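Local coordinates for uncharacterized protein (Escherichia coli O157:H7, PDB 4ZV9), which is of unknown function but, as a dienelactone hydrolase family member with an alpha/beta-hydrolase fold, is probably a hydrolase, at residues R29-P35 and Y70-D76. Residues are numbered along the deposited sequence; the frame is centred on the assembly and turned at random.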
ATOM      1  N   ARG A  29      14.584  -6.126  -3.364  1.00 26.09           N
ATOM      2  CA  ARG A  29      13.958  -7.306  -2.782  1.00 25.91           C
ATOM      3  C   ARG A  29      12.517  -6.992  -2.406  1.00 23.77           C
ATOM      4  O   ARG A  29      12.223  -5.899  -1.912  1.00 25.54           O
ATOM      5  CB  ARG A  29      14.743  -7.689  -1.538  1.00 27.10           C
ATOM      6  CG  ARG A  29      14.121  -8.726  -0.613  1.00 29.19           C
ATOM      7  CD  ARG A  29      15.092  -9.010   0.526  1.00 32.41           C
ATOM      8  NE  ARG A  29      14.513  -9.754   1.647  1.00 33.66           N
ATOM      9  CZ  ARG A  29      14.586 -11.078   1.803  1.00 32.51           C
ATOM     10  NH1 ARG A  29      15.170 -11.847   0.899  1.00 33.71           N
ATOM     11  NH2 ARG A  29      14.047 -11.639   2.876  1.00 32.10           N
ATOM     12  N   GLY A  30      11.628  -7.951  -2.629  1.00 21.76           N
ATOM     13  CA  GLY A  30      10.230  -7.818  -2.268  1.00 21.79           C
ATOM     14  C   GLY A  30       9.618  -9.153  -1.859  1.00 22.30           C
ATOM     15  O   GLY A  30      10.112 -10.212  -2.247  1.00 23.00           O
ATOM     16  N   TYR A  31       8.569  -9.085  -1.049  1.00 19.71           N
ATOM     17  CA  TYR A  31       7.812 -10.245  -0.611  1.00 19.21           C
ATOM     18  C   TYR A  31       6.612 -10.389  -1.544  1.00 20.65           C
ATOM     19  O   TYR A  31       5.720  -9.516  -1.577  1.00 20.15           O
ATOM     20  CB  TYR A  31       7.373 -10.022   0.830  1.00 18.56           C
ATOM     21  CG  TYR A  31       6.671 -11.180   1.520  1.00 19.14           C
ATOM     22  CD1 TYR A  31       7.311 -12.397   1.724  1.00 18.80           C
ATOM     23  CD2 TYR A  31       5.398 -11.012   2.059  1.00 18.85           C
ATOM     24  CE1 TYR A  31       6.685 -13.418   2.428  1.00 20.06           C
ATOM     25  CE2 TYR A  31       4.774 -12.028   2.765  1.00 18.76           C
ATOM     26  CZ  TYR A  31       5.396 -13.226   2.923  1.00 19.03           C
ATOM     27  OH  TYR A  31       4.750 -14.231   3.620  1.00 21.11           O
ATOM     28  N   LEU A  32       6.618 -11.436  -2.359  1.00 19.84           N
ATOM     29  CA  LEU A  32       5.569 -11.678  -3.333  1.00 21.93           C
ATOM     30  C   LEU A  32       4.654 -12.802  -2.834  1.00 22.56           C
ATOM     31  O   LEU A  32       5.143 -13.900  -2.560  1.00 21.28           O
ATOM     32  CB  LEU A  32       6.198 -12.107  -4.664  1.00 23.47           C
ATOM     33  CG  LEU A  32       5.258 -12.394  -5.850  1.00 27.00           C
ATOM     34  CD1 LEU A  32       4.666 -11.105  -6.373  1.00 27.14           C
ATOM     35  CD2 LEU A  32       6.032 -13.077  -6.975  1.00 28.10           C
ATOM     36  N   VAL A  33       3.343 -12.546  -2.744  1.00 20.62           N
ATOM     37  CA  VAL A  33       2.403 -13.568  -2.305  1.00 21.78           C
ATOM     38  C   VAL A  33       1.292 -13.744  -3.335  1.00 23.53           C
ATOM     39  O   VAL A  33       0.666 -12.764  -3.736  1.00 23.91           O
ATOM     40  CB  VAL A  33       1.751 -13.238  -0.947  1.00 22.18           C
ATOM     41  CG1 VAL A  33       1.093 -14.493  -0.378  1.00 23.36           C
ATOM     42  CG2 VAL A  33       2.781 -12.719   0.043  1.00 22.43           C
ATOM     43  N   LYS A  34       1.035 -14.990  -3.740  1.00 24.27           N
ATOM     44  CA  LYS A  34       0.003 -15.313  -4.732  1.00 26.06           C
ATOM     45  C   LYS A  34      -1.034 -16.253  -4.144  1.00 26.37           C
ATOM     46  O   LYS A  34      -0.724 -17.011  -3.217  1.00 23.72           O
ATOM     47  CB  LYS A  34       0.612 -16.095  -5.893  1.00 27.44           C
ATOM     48  CG  LYS A  34       1.756 -15.437  -6.610  1.00 31.10           C
ATOM     49  CD  LYS A  34       2.433 -16.422  -7.555  1.00 32.70           C
ATOM     50  CE  LYS A  34       3.569 -15.731  -8.282  1.00 35.18           C
ATOM     51  NZ  LYS A  34       4.413 -16.666  -9.066  1.00 34.54           N
ATOM     52  N   PRO A  35      -2.258 -16.247  -4.698  1.00 26.33           N
ATOM     53  CA  PRO A  35      -3.214 -17.281  -4.335  1.00 28.90           C
ATOM     54  C   PRO A  35      -2.608 -18.620  -4.774  1.00 30.51           C
ATOM     55  O   PRO A  35      -2.038 -18.698  -5.865  1.00 30.48           O
ATOM     56  CB  PRO A  35      -4.460 -16.944  -5.184  1.00 31.47           C
ATOM     57  CG  PRO A  35      -4.328 -15.498  -5.507  1.00 30.51           C
ATOM     58  CD  PRO A  35      -2.845 -15.224  -5.581  1.00 29.80           C
ATOM     59  N   TYR A  70      -5.684 -11.850  -4.889  1.00 26.10           N
ATOM     60  CA  TYR A  70      -4.804 -11.021  -5.731  1.00 24.33           C
ATOM     61  C   TYR A  70      -3.333 -11.362  -5.537  1.00 25.95           C
ATOM     62  O   TYR A  70      -2.953 -11.914  -4.494  1.00 24.38           O
ATOM     63  CB  TYR A  70      -5.024  -9.554  -5.414  1.00 25.65           C
ATOM     64  CG  TYR A  70      -6.494  -9.173  -5.468  1.00 28.96           C
ATOM     65  CD1 TYR A  70      -7.143  -9.038  -6.678  1.00 31.94           C
ATOM     66  CD2 TYR A  70      -7.233  -9.005  -4.301  1.00 31.86           C
ATOM     67  CE1 TYR A  70      -8.498  -8.716  -6.738  1.00 35.47           C
ATOM     68  CE2 TYR A  70      -8.582  -8.684  -4.343  1.00 31.73           C
ATOM     69  CZ  TYR A  70      -9.213  -8.539  -5.569  1.00 34.83           C
ATOM     70  OH  TYR A  70     -10.560  -8.228  -5.622  1.00 36.02           O
ATOM     71  N   ILE A  71      -2.506 -11.060  -6.538  1.00 24.88           N
ATOM     72  CA  ILE A  71      -1.050 -11.217  -6.380  1.00 24.61           C
ATOM     73  C   ILE A  71      -0.581  -9.967  -5.659  1.00 24.47           C
ATOM     74  O   ILE A  71      -0.803  -8.870  -6.140  1.00 25.69           O
ATOM     75  CB  ILE A  71      -0.293 -11.327  -7.718  1.00 24.10           C
ATOM     76  CG1 ILE A  71      -0.761 -12.572  -8.475  1.00 25.74           C
ATOM     77  CG2 ILE A  71       1.208 -11.436  -7.446  1.00 24.14           C
ATOM     78  CD1 ILE A  71      -0.287 -12.638  -9.910  1.00 25.81           C
ATOM     79  N   ALA A  72       0.076 -10.135  -4.513  1.00 21.64           N
ATOM     80  CA  ALA A  72       0.544  -9.007  -3.735  1.00 20.37           C
ATOM     81  C   ALA A  72       2.065  -8.930  -3.746  1.00 21.40           C
ATOM     82  O   ALA A  72       2.747  -9.948  -3.611  1.00 22.86           O
ATOM     83  CB  ALA A  72       0.035  -9.130  -2.308  1.00 21.81           C
ATOM     84  N   LEU A  73       2.590  -7.726  -3.936  1.00 20.08           N
ATOM     85  CA  LEU A  73       4.024  -7.494  -3.871  1.00 20.90           C
ATOM     86  C   LEU A  73       4.288  -6.368  -2.886  1.00 22.88           C
ATOM     87  O   LEU A  73       3.765  -5.260  -3.051  1.00 22.92           O
ATOM     88  CB  LEU A  73       4.587  -7.129  -5.226  1.00 20.98           C
ATOM     89  CG  LEU A  73       6.066  -6.733  -5.245  1.00 19.64           C
ATOM     90  CD1 LEU A  73       6.983  -7.832  -4.701  1.00 20.66           C
ATOM     91  CD2 LEU A  73       6.489  -6.382  -6.653  1.00 20.57           C
ATOM     92  N   ALA A  74       5.060  -6.666  -1.846  1.00 20.10           N
ATOM     93  CA  ALA A  74       5.441  -5.702  -0.815  1.00 21.16           C
ATOM     94  C   ALA A  74       6.949  -5.498  -0.868  1.00 23.80           C
ATOM     95  O   ALA A  74       7.704  -6.340  -0.368  1.00 22.03           O
ATOM     96  CB  ALA A  74       5.027  -6.213   0.562  1.00 22.31           C
ATOM     97  N   PRO A  75       7.410  -4.406  -1.505  1.00 23.48           N
ATOM     98  CA  PRO A  75       8.851  -4.190  -1.581  1.00 22.43           C
ATOM     99  C   PRO A  75       9.494  -3.886  -0.229  1.00 22.68           C
ATOM    100  O   PRO A  75       8.817  -3.397   0.686  1.00 22.59           O
ATOM    101  CB  PRO A  75       8.967  -2.968  -2.516  1.00 23.63           C
ATOM    102  CG  PRO A  75       7.720  -2.960  -3.305  1.00 22.71           C
ATOM    103  CD  PRO A  75       6.670  -3.448  -2.339  1.00 24.84           C
ATOM    104  N   ASP A  76      10.802  -4.115  -0.136  1.00 25.57           N
ATOM    105  CA  ASP A  76      11.567  -3.758   1.046  1.00 27.86           C
ATOM    106  C   ASP A  76      12.355  -2.460   0.821  1.00 28.85           C
ATOM    107  O   ASP A  76      13.407  -2.434   0.153  1.00 30.29           O
ATOM    108  CB  ASP A  76      12.532  -4.874   1.439  1.00 36.53           C
ATOM    109  CG  ASP A  76      13.173  -4.637   2.797  1.00 46.17           C
ATOM    110  OD1 ASP A  76      12.902  -3.594   3.445  1.00 47.50           O
ATOM    111  OD2 ASP A  76      13.956  -5.508   3.200  1.00 58.04           O
TER
HETATM  112  O   HOH W   1      13.213  -7.762   4.200  1.00 35.55           O
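Tyr31 and Ala74 form a hydrogen-bonded antiparallel pair, as do Val33 and Ala72, joining strands 28-35 and 71-75 in the mixed central sheet of an alpha/beta-hydrolase fold; the N-to-C directions of the two segments differ by 159°, so they run antiparallel. Both pairs bond reciprocally, N to O and O to N, with Val33 N reaching Ala72 O at 2.8 Å. A fifth bond, Asp76 N to Arg29 O, extends the pairing past the strand end.

On the face carrying Leu32 and Leu73, methyl CD1 of Leu32 meets CG2 of Ile71 at 3.6 Å. With Leu32 CG anti to N (chi1 -179°), the second torsion (72°) swings CD1 across toward strand 71-75. Leu73 CD1 packs against Gly30 CA at 4.1 Å, and helix 100-116 covers Leu73 through Ala110 and Met114. Helix 56-67 covers the other face, touching Tyr31, Val33 and Ala72; Arg63 NH1 hydrogen-bonds Tyr31 OH.

At the Arg29 end the charges stay apart, NE to Asp76 OD2 4.6 Å, while Leu78 N holds Asp76 OD1. One water bridges the gap, donating to Asp76 OD2 at 2.6 Å and weakly accepting from Arg29 NE at 3.5 Å, at the guanidinium edge.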